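Local coordinates for putative sugar ABC transport system, substrate-binding protein (Bordetella parapertussis, PDB 5IX8) that probably binds a sugar as the solute-binding component of an ABC transport system, at residues A[8-13]-A[264-269]; A[26-31]-A[309-314]; A[202-207]-A[224-229]. All blocks are in the same frame, centred on the assembly; numbering follows the deposited sequence.

The three contacts are spread over the two lobes of a periplasmic binding protein fold. Contact 1 ties the N-terminal loop 8-13 to helix 254-270 in the lobe of the parallel sheet that contains strand 17-22. Contact 3 pairs strands 201-205 and 227-231 in the other sheet. These two are about 42 Å apart, centre to centre, on opposite sides of the chain's centre. Contact 2 lies nearer the middle, where segment 309-314 meets the start of helix 28-43; its centre is about 23 Å from each of the others. Along the chain, contacts 1 and 2 cross, and contact 3 is nested inside both loops. Contact 1 holds the N-terminal region and contact 2 the C-terminal one.

Contact 1 (A[8-13]-A[264-269]); sequences EPIVAR and YAIREH
The R267 guanidinium has I10 over one face and a backbone carbonyl at its edge. CD1 of I10 sits 4.0 Å above the plane, over its centre. CG1 of I10 is also close on that face, 3.7 Å from NH1 of R267. The I10 chi1 of 60° and its extended chi2 carry both carbons there. At the edge, NH2 of R267 donates to O of E8 at 2.7 Å. The oxygen lies near the guanidinium plane, and the nitrogen lies in the plane of the carbonyl. The bond is short but somewhat bent, with an N-H...O angle of 149°. NH1 of R267 has its own acceptor, OE1 of Q263, one turn earlier on the helix. OE1 of Q263 also takes the N-H of I10. The two bonds of the guanidinium fix its rotation, and the extended chain from CG to NE brings it to the loop. The carboxylate of E8 does not touch it; OE1 of E8 is 5.4 Å from NH2 of R267. The other guanidinium, of R13, has O of V11 at its edge, in a weak bond from NH1.

The contact lays an irregular N-terminal segment, just before strand 17-22, along helix 254-270 of a periplasmic binding protein fold. The contact's centre is about 24 Å from the centre of the chain.

I266 supplies the apolar part. Its CG2 is anti to the backbone N and reaches CD1 of I10 at 3.9 Å. The I10 and I266 side chains run antiparallel alongside each other. CG2 of I266 also meets CA of A12, and CG1 of I266 comes to 4.1 Å from CB of A12. Beyond I266, N of R13 donates to OE2 of E270, and O of A12 accepts from ND2 of N45.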
loop_
_atom_site.group_PDB
_atom_site.type_symbol
_atom_site.label_atom_id
_atom_site.label_comp_id
_atom_site.label_asym_id
_atom_site.label_seq_id
_atom_site.Cartn_x
_atom_site.Cartn_y
_atom_site.Cartn_z
ATOM N N GLU A 8 22.212 -1.260 -6.350
ATOM C CA GLU A 8 22.744 -0.479 -7.464
ATOM C C GLU A 8 21.891 -0.730 -8.718
ATOM O O GLU A 8 21.458 -1.855 -8.944
ATOM C CB GLU A 8 24.202 -0.902 -7.702
ATOM C CG GLU A 8 24.603 -1.197 -9.088
ATOM C CD GLU A 8 26.078 -1.601 -9.245
ATOM O OE1 GLU A 8 26.644 -2.302 -8.355
ATOM O OE2 GLU A 8 26.659 -1.230 -10.287
ATOM N N PRO A 9 21.566 0.286 -9.515
ATOM C CA PRO A 9 20.772 0.019 -10.732
ATOM C C PRO A 9 21.612 -0.686 -11.786
ATOM O O PRO A 9 22.738 -0.271 -12.072
ATOM C CB PRO A 9 20.352 1.415 -11.209
ATOM C CG PRO A 9 21.386 2.313 -10.688
ATOM C CD PRO A 9 21.953 1.701 -9.399
ATOM N N ILE A 10 21.048 -1.719 -12.410
ATOM C CA ILE A 10 21.691 -2.323 -13.557
ATOM C C ILE A 10 20.700 -2.380 -14.713
ATOM O O ILE A 10 19.546 -1.953 -14.605
ATOM C CB ILE A 10 22.268 -3.715 -13.250
ATOM C CG1 ILE A 10 21.166 -4.673 -12.802
ATOM C CG2 ILE A 10 23.472 -3.616 -12.239
ATOM C CD1 ILE A 10 21.678 -6.118 -12.768
ATOM N N VAL A 11 21.176 -2.912 -15.835
ATOM C CA VAL A 11 20.429 -2.937 -17.086
ATOM C C VAL A 11 20.307 -4.371 -17.565
ATOM O O VAL A 11 21.289 -5.120 -17.531
ATOM C CB VAL A 11 21.153 -2.084 -18.134
ATOM C CG1 VAL A 11 20.398 -2.124 -19.447
ATOM C CG2 VAL A 11 21.322 -0.670 -17.601
ATOM N N ALA A 12 19.109 -4.746 -18.012
ATOM C CA ALA A 12 18.882 -6.092 -18.527
ATOM C C ALA A 12 19.665 -6.270 -19.813
ATOM O O ALA A 12 19.707 -5.367 -20.664
ATOM C CB ALA A 12 17.391 -6.337 -18.794
ATOM N N ARG A 13 20.330 -7.414 -19.930
ATOM C CA ARG A 13 20.927 -7.833 -21.178
ATOM C C ARG A 13 20.057 -8.853 -21.896
ATOM O O ARG A 13 19.934 -8.800 -23.115
ATOM C CB ARG A 13 22.350 -8.372 -20.928
ATOM C CG ARG A 13 23.341 -7.310 -20.384
ATOM C CD ARG A 13 23.357 -6.043 -21.269
ATOM N NE ARG A 13 24.515 -5.181 -20.998
ATOM C CZ ARG A 13 24.638 -4.416 -19.908
ATOM N NH1 ARG A 13 23.690 -4.441 -18.967
ATOM N NH2 ARG A 13 25.707 -3.640 -19.743
ATOM N N TYR A 264 15.002 -6.022 -9.000
ATOM C CA TYR A 264 15.013 -7.393 -8.499
ATOM C C TYR A 264 14.730 -8.382 -9.621
ATOM O O TYR A 264 15.363 -9.458 -9.688
ATOM C CB TYR A 264 13.968 -7.574 -7.376
ATOM C CG TYR A 264 14.384 -7.125 -5.982
ATOM C CD1 TYR A 264 14.819 -5.812 -5.735
ATOM C CD2 TYR A 264 14.333 -8.024 -4.911
ATOM C CE1 TYR A 264 15.208 -5.424 -4.471
ATOM C CE2 TYR A 264 14.711 -7.647 -3.618
ATOM C CZ TYR A 264 15.149 -6.354 -3.405
ATOM O OH TYR A 264 15.520 -5.978 -2.134
ATOM N N ALA A 265 13.767 -8.044 -10.498
ATOM C CA ALA A 265 13.414 -8.953 -11.596
ATOM C C ALA A 265 14.601 -9.186 -12.536
ATOM O O ALA A 265 14.813 -10.321 -13.002
ATOM C CB ALA A 265 12.210 -8.418 -12.384
ATOM N N ILE A 266 15.376 -8.131 -12.846
ATOM C CA ILE A 266 16.519 -8.326 -13.749
ATOM C C ILE A 266 17.493 -9.315 -13.145
ATOM O O ILE A 266 18.010 -10.214 -13.835
ATOM C CB ILE A 266 17.230 -6.994 -14.043
ATOM C CG1 ILE A 266 16.327 -6.045 -14.823
ATOM C CG2 ILE A 266 18.513 -7.233 -14.839
ATOM C CD1 ILE A 266 16.827 -4.596 -14.820
ATOM N N ARG A 267 17.758 -9.166 -11.847
ATOM C CA ARG A 267 18.688 -10.060 -11.172
ATOM C C ARG A 267 18.155 -11.476 -11.151
ATOM O O ARG A 267 18.894 -12.430 -11.431
ATOM C CB ARG A 267 18.954 -9.531 -9.759
ATOM C CG ARG A 267 19.855 -8.294 -9.834
ATOM C CD ARG A 267 19.863 -7.592 -8.492
ATOM N NE ARG A 267 20.918 -6.579 -8.471
ATOM C CZ ARG A 267 20.778 -5.353 -8.948
ATOM N NH1 ARG A 267 19.600 -4.932 -9.441
ATOM N NH2 ARG A 267 21.814 -4.549 -8.890
ATOM N N GLU A 268 16.878 -11.647 -10.803
ATOM C CA GLU A 268 16.305 -12.997 -10.780
ATOM C C GLU A 268 16.408 -13.636 -12.158
ATOM O O GLU A 268 16.842 -14.787 -12.297
ATOM C CB GLU A 268 14.849 -12.933 -10.326
ATOM C CG GLU A 268 14.348 -14.188 -9.595
ATOM C CD GLU A 268 13.955 -15.328 -10.525
ATOM O OE1 GLU A 268 13.614 -15.074 -11.708
ATOM O OE2 GLU A 268 13.973 -16.498 -10.056
ATOM N N HIS A 269 16.093 -12.860 -13.189
ATOM C CA HIS A 269 16.048 -13.367 -14.555
ATOM C C HIS A 269 17.419 -13.800 -15.046
ATOM O O HIS A 269 17.534 -14.793 -15.787
ATOM C CB HIS A 269 15.477 -12.283 -15.460
ATOM C CG HIS A 269 15.051 -12.776 -16.802
ATOM N ND1 HIS A 269 15.443 -12.166 -17.969
ATOM C CD2 HIS A 269 14.240 -13.802 -17.164
ATOM C CE1 HIS A 269 14.888 -12.787 -18.999
ATOM N NE2 HIS A 269 14.176 -13.801 -18.540
#

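Contact 2 (A[26-31]-A[309-314]); sequences LDNFYK and YDYPPQ
A bridging water is gripped by two bonds. It donates to O of N28 and to O of D310, at 2.7 Å each, and so links the two backbones. The N28 side chain faces segment 309-314. ND2 of N28 lies 3.4 Å from CD1 of Y311, with the amide and ring planes 52° apart. Its hydrogen-bond partner is O of M233, which steadies the amide. On the other branch, OD1 of N28 touches CD of P312 at 3.6 Å. K31 crosses P312 at about a right angle, CG of K31 being 4.2 Å from CG of P312. OD1 of D27 caps the start of helix 28-43 by accepting from N of F29.

OH of Y311 is hydrogen-bonded to OE2 of E238, and OD2 of D310 to OG of S251. M233, E238 and S251 lie in or next to helix 235-242 and strands 227-231 and 246-250, in the lobe of the other sheet. The C-terminal segment thus touches both lobes. It follows helix 306-309 and rests against the first turn of helix 28-43, where P312 and P313 continue onto Y35.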
loop_
_atom_site.group_PDB
_atom_site.type_symbol
_atom_site.label_atom_id
_atom_site.label_comp_id
_atom_site.label_asym_id
_atom_site.label_seq_id
_atom_site.Cartn_x
_atom_site.Cartn_y
_atom_site.Cartn_z
ATOM N N LEU A 26 -6.527 4.931 -8.770
ATOM C CA LEU A 26 -7.225 6.129 -8.318
ATOM C C LEU A 26 -6.511 6.895 -7.212
ATOM O O LEU A 26 -6.903 8.036 -6.942
ATOM C CB LEU A 26 -8.635 5.767 -7.842
ATOM C CG LEU A 26 -9.447 5.153 -8.980
ATOM C CD1 LEU A 26 -10.820 4.752 -8.430
ATOM C CD2 LEU A 26 -9.557 6.105 -10.201
ATOM N N ASP A 27 -5.468 6.335 -6.584
ATOM C CA ASP A 27 -4.701 7.117 -5.614
ATOM C C ASP A 27 -3.220 7.071 -5.956
ATOM O O ASP A 27 -2.859 6.690 -7.065
ATOM C CB ASP A 27 -4.967 6.665 -4.167
ATOM C CG ASP A 27 -4.583 5.198 -3.883
ATOM O OD1 ASP A 27 -3.732 4.607 -4.581
ATOM O OD2 ASP A 27 -5.135 4.643 -2.882
ATOM N N ASN A 28 -2.347 7.515 -5.065
ATOM C CA ASN A 28 -0.946 7.544 -5.438
ATOM C C ASN A 28 -0.242 6.225 -5.209
ATOM O O ASN A 28 0.931 6.104 -5.585
ATOM C CB ASN A 28 -0.188 8.629 -4.663
ATOM C CG ASN A 28 -0.447 9.993 -5.218
ATOM O OD1 ASN A 28 -0.832 10.123 -6.394
ATOM N ND2 ASN A 28 -0.258 11.030 -4.395
ATOM N N PHE A 29 -0.896 5.245 -4.581
ATOM C CA PHE A 29 -0.133 4.073 -4.159
ATOM C C PHE A 29 0.089 3.117 -5.320
ATOM O O PHE A 29 1.230 2.899 -5.737
ATOM C CB PHE A 29 -0.832 3.369 -2.990
ATOM C CG PHE A 29 -0.104 2.132 -2.510
ATOM C CD1 PHE A 29 1.166 2.243 -1.942
ATOM C CD2 PHE A 29 -0.652 0.861 -2.683
ATOM C CE1 PHE A 29 1.875 1.115 -1.506
ATOM C CE2 PHE A 29 0.036 -0.282 -2.225
ATOM C CZ PHE A 29 1.304 -0.147 -1.633
ATOM N N TYR A 30 -0.972 2.478 -5.820
ATOM C CA TYR A 30 -0.734 1.584 -6.956
ATOM C C TYR A 30 -0.264 2.353 -8.174
ATOM O O TYR A 30 0.528 1.824 -8.975
ATOM C CB TYR A 30 -1.993 0.784 -7.327
ATOM C CG TYR A 30 -2.589 0.042 -6.146
ATOM C CD1 TYR A 30 -1.944 -1.068 -5.586
ATOM C CD2 TYR A 30 -3.808 0.426 -5.600
ATOM C CE1 TYR A 30 -2.497 -1.742 -4.484
ATOM C CE2 TYR A 30 -4.351 -0.258 -4.470
ATOM C CZ TYR A 30 -3.685 -1.339 -3.945
ATOM O OH TYR A 30 -4.163 -2.022 -2.859
ATOM N N LYS A 31 -0.753 3.583 -8.354
ATOM C CA LYS A 31 -0.279 4.374 -9.487
ATOM C C LYS A 31 1.211 4.680 -9.342
ATOM O O LYS A 31 1.954 4.663 -10.328
ATOM C CB LYS A 31 -1.117 5.665 -9.622
ATOM C CG LYS A 31 -0.858 6.401 -10.921
ATOM C CD LYS A 31 -1.503 7.811 -10.957
ATOM C CE LYS A 31 -2.959 7.726 -10.727
ATOM N NZ LYS A 31 -3.646 9.056 -10.721
ATOM N N TYR A 309 9.584 9.842 -3.552
ATOM C CA TYR A 309 9.448 8.397 -3.433
ATOM C C TYR A 309 7.996 7.924 -3.401
ATOM O O TYR A 309 7.757 6.715 -3.525
ATOM C CB TYR A 309 10.163 7.916 -2.156
ATOM C CG TYR A 309 11.666 8.178 -2.156
ATOM C CD1 TYR A 309 12.482 7.609 -3.123
ATOM C CD2 TYR A 309 12.265 8.971 -1.178
ATOM C CE1 TYR A 309 13.864 7.824 -3.124
ATOM C CE2 TYR A 309 13.636 9.193 -1.163
ATOM C CZ TYR A 309 14.436 8.614 -2.150
ATOM O OH TYR A 309 15.825 8.816 -2.156
ATOM N N ASP A 310 7.026 8.833 -3.214
ATOM C CA ASP A 310 5.624 8.465 -3.032
ATOM C C ASP A 310 4.664 9.059 -4.058
ATOM O O ASP A 310 3.555 8.530 -4.218
ATOM C CB ASP A 310 5.102 8.921 -1.671
ATOM C CG ASP A 310 5.957 8.474 -0.512
ATOM O OD1 ASP A 310 7.147 8.057 -0.678
ATOM O OD2 ASP A 310 5.413 8.588 0.596
ATOM N N TYR A 311 5.015 10.155 -4.707
ATOM C CA TYR A 311 4.152 10.762 -5.716
ATOM C C TYR A 311 4.654 10.392 -7.095
ATOM O O TYR A 311 5.835 10.670 -7.405
ATOM C CB TYR A 311 4.157 12.291 -5.614
ATOM C CG TYR A 311 3.569 12.941 -4.370
ATOM C CD1 TYR A 311 2.798 12.230 -3.466
ATOM C CD2 TYR A 311 3.798 14.282 -4.114
ATOM C CE1 TYR A 311 2.265 12.861 -2.343
ATOM C CE2 TYR A 311 3.305 14.904 -3.003
ATOM C CZ TYR A 311 2.541 14.201 -2.111
ATOM O OH TYR A 311 2.054 14.865 -0.997
ATOM N N PRO A 312 3.822 9.845 -7.973
ATOM C CA PRO A 312 4.167 9.857 -9.397
ATOM C C PRO A 312 4.175 11.295 -9.884
ATOM O O PRO A 312 3.592 12.176 -9.240
ATOM C CB PRO A 312 3.041 9.046 -10.061
ATOM C CG PRO A 312 2.103 8.610 -8.938
ATOM C CD PRO A 312 2.424 9.442 -7.742
ATOM N N PRO A 313 4.822 11.578 -10.997
ATOM C CA PRO A 313 4.910 12.969 -11.460
ATOM C C PRO A 313 3.532 13.535 -11.737
ATOM O O PRO A 313 2.620 12.813 -12.154
ATOM C CB PRO A 313 5.732 12.866 -12.747
ATOM C CG PRO A 313 6.456 11.547 -12.599
ATOM C CD PRO A 313 5.520 10.653 -11.888
ATOM N N GLN A 314 3.382 14.845 -11.476
ATOM C CA GLN A 314 2.126 15.490 -11.811
ATOM C C GLN A 314 1.936 15.327 -13.289
ATOM O O GLN A 314 2.858 15.590 -14.078
ATOM C CB GLN A 314 2.090 16.980 -11.478
ATOM C CG GLN A 314 0.748 17.654 -11.989
ATOM C CD GLN A 314 -0.493 17.321 -11.100
ATOM O OE1 GLN A 314 -1.612 17.027 -11.596
ATOM N NE2 GLN A 314 -0.294 17.390 -9.792
HETATM O O HOH W 1 3.283 5.803 -4.341
#

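Contact 3 (A[202-207]-A[224-229]); sequences EYVFTP and RPVKVL
Four backbone hydrogen bonds join the segments in parallel register, with Y203 opposite K227 and F205 opposite L229. N of K227 donates to O of E202 at 3.1 Å, and N of V204 to O of K227 at 3.0 Å. The straightest runs from N of L229 to O of V204 at 2.9 Å, nearly along the C=O axis. N of T206 completes the set on O of L229.

That oxygen takes a second bond, from OG1 of T206 at 2.9 Å. OG1 approaches within the carbonyl plane, along one of its lone pairs. It also bonds OG1 of T230.

Apolar contacts fall on both faces. Y203 and K227 run side by side, CD1 of Y203 being 3.9 Å from CB of K227. The OH of Y203 ends on D136. On the face that carries V204 and V228, CG2 of V204 meets CG2 of V226 at 4.0 Å.

The segments belong to a beta-alpha-beta unit whose crossover, helix 209-221, packs on V204, V226 and V228. Helix 122-135 covers Y203, F205 and L229. In the mixed sheet of this periplasmic-binding-protein lobe, strand 142-145 flanks strand 201-205, and strand 246-250 lies beyond strand 227-231.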
loop_
_atom_site.group_PDB
_atom_site.type_symbol
_atom_site.label_atom_id
_atom_site.label_comp_id
_atom_site.label_asym_id
_atom_site.label_seq_id
_atom_site.Cartn_x
_atom_site.Cartn_y
_atom_site.Cartn_z
ATOM N N GLU A 202 -11.802 11.692 20.101
ATOM C CA GLU A 202 -10.931 12.808 19.737
ATOM C C GLU A 202 -10.018 12.458 18.574
ATOM O O GLU A 202 -9.277 13.326 18.093
ATOM C CB GLU A 202 -10.101 13.251 20.942
ATOM C CG GLU A 202 -10.989 13.948 21.967
ATOM C CD GLU A 202 -10.262 14.328 23.225
ATOM O OE1 GLU A 202 -9.528 15.334 23.211
ATOM O OE2 GLU A 202 -10.412 13.619 24.231
ATOM N N TYR A 203 -10.076 11.224 18.093
ATOM C CA TYR A 203 -9.198 10.742 17.045
ATOM C C TYR A 203 -9.992 9.805 16.170
ATOM O O TYR A 203 -10.951 9.187 16.633
ATOM C CB TYR A 203 -8.029 9.955 17.604
ATOM C CG TYR A 203 -7.133 10.767 18.477
ATOM C CD1 TYR A 203 -6.126 11.531 17.924
ATOM C CD2 TYR A 203 -7.272 10.764 19.859
ATOM C CE1 TYR A 203 -5.268 12.290 18.728
ATOM C CE2 TYR A 203 -6.414 11.511 20.681
ATOM C CZ TYR A 203 -5.415 12.269 20.100
ATOM O OH TYR A 203 -4.553 13.015 20.873
ATOM N N VAL A 204 -9.552 9.668 14.915
ATOM C CA VAL A 204 -10.088 8.664 13.996
ATOM C C VAL A 204 -8.904 7.978 13.334
ATOM O O VAL A 204 -8.002 8.648 12.811
ATOM C CB VAL A 204 -11.015 9.263 12.917
ATOM C CG1 VAL A 204 -11.543 8.144 11.974
ATOM C CG2 VAL A 204 -12.180 10.027 13.553
ATOM N N PHE A 205 -8.888 6.655 13.373
ATOM C CA PHE A 205 -7.857 5.885 12.693
ATOM C C PHE A 205 -8.413 5.341 11.391
ATOM O O PHE A 205 -9.511 4.786 11.382
ATOM C CB PHE A 205 -7.381 4.729 13.567
ATOM C CG PHE A 205 -6.529 3.754 12.834
ATOM C CD1 PHE A 205 -5.164 3.987 12.690
ATOM C CD2 PHE A 205 -7.092 2.621 12.274
ATOM C CE1 PHE A 205 -4.348 3.082 12.018
ATOM C CE2 PHE A 205 -6.306 1.728 11.576
ATOM C CZ PHE A 205 -4.911 1.956 11.449
ATOM N N THR A 206 -7.652 5.474 10.305
ATOM C CA THR A 206 -7.981 4.907 8.999
ATOM C C THR A 206 -6.713 4.311 8.408
ATOM O O THR A 206 -5.605 4.826 8.656
ATOM C CB THR A 206 -8.521 5.961 8.000
ATOM O OG1 THR A 206 -7.453 6.856 7.630
ATOM C CG2 THR A 206 -9.722 6.758 8.571
ATOM N N PRO A 207 -6.838 3.272 7.575
ATOM C CA PRO A 207 -5.632 2.636 7.042
ATOM C C PRO A 207 -5.169 3.150 5.703
ATOM O O PRO A 207 -4.056 2.773 5.314
ATOM C CB PRO A 207 -6.057 1.163 6.925
ATOM C CG PRO A 207 -7.557 1.276 6.478
ATOM C CD PRO A 207 -8.019 2.400 7.431
ATOM N N ARG A 224 -16.526 18.538 14.298
ATOM C CA ARG A 224 -15.832 17.777 15.334
ATOM C C ARG A 224 -14.328 17.938 15.158
ATOM O O ARG A 224 -13.785 17.562 14.106
ATOM C CB ARG A 224 -16.213 16.290 15.277
ATOM C CG ARG A 224 -17.610 15.985 15.829
ATOM C CD ARG A 224 -17.615 15.900 17.368
ATOM N NE ARG A 224 -16.824 14.770 17.876
ATOM C CZ ARG A 224 -17.280 13.520 17.942
ATOM N NH1 ARG A 224 -18.537 13.245 17.514
ATOM N NH2 ARG A 224 -16.490 12.549 18.424
ATOM N N PRO A 225 -13.638 18.454 16.142
ATOM C CA PRO A 225 -12.198 18.703 15.998
ATOM C C PRO A 225 -11.367 17.447 16.191
ATOM O O PRO A 225 -10.342 17.487 16.879
ATOM C CB PRO A 225 -11.917 19.724 17.107
ATOM C CG PRO A 225 -12.913 19.323 18.197
ATOM C CD PRO A 225 -14.176 18.908 17.442
ATOM N N VAL A 226 -11.773 16.346 15.601
ATOM C CA VAL A 226 -10.997 15.119 15.748
ATOM C C VAL A 226 -9.755 15.206 14.880
ATOM O O VAL A 226 -9.752 15.858 13.824
ATOM C CB VAL A 226 -11.826 13.872 15.395
ATOM C CG1 VAL A 226 -12.956 13.674 16.414
ATOM C CG2 VAL A 226 -12.381 13.956 13.954
ATOM N N LYS A 227 -8.707 14.506 15.315
ATOM C CA LYS A 227 -7.470 14.379 14.555
ATOM C C LYS A 227 -7.476 13.025 13.879
ATOM O O LYS A 227 -7.786 12.015 14.520
ATOM C CB LYS A 227 -6.235 14.510 15.449
ATOM C CG LYS A 227 -6.149 15.857 16.127
ATOM C CD LYS A 227 -5.008 15.884 17.125
ATOM C CE LYS A 227 -4.785 17.303 17.595
ATOM N NZ LYS A 227 -4.531 18.159 16.385
ATOM N N VAL A 228 -7.116 12.999 12.603
ATOM C CA VAL A 228 -7.206 11.790 11.788
ATOM C C VAL A 228 -5.807 11.247 11.539
ATOM O O VAL A 228 -4.860 12.016 11.332
ATOM C CB VAL A 228 -7.957 12.068 10.467
ATOM C CG1 VAL A 228 -8.001 10.812 9.580
ATOM C CG2 VAL A 228 -9.362 12.576 10.794
ATOM N N LEU A 229 -5.674 9.925 11.635
ATOM C CA LEU A 229 -4.479 9.188 11.257
ATOM C C LEU A 229 -4.802 8.406 10.009
ATOM O O LEU A 229 -5.894 7.830 9.897
ATOM C CB LEU A 229 -4.049 8.213 12.359
ATOM C CG LEU A 229 -3.617 8.926 13.646
ATOM C CD1 LEU A 229 -4.741 8.994 14.632
ATOM C CD2 LEU A 229 -2.399 8.257 14.251
#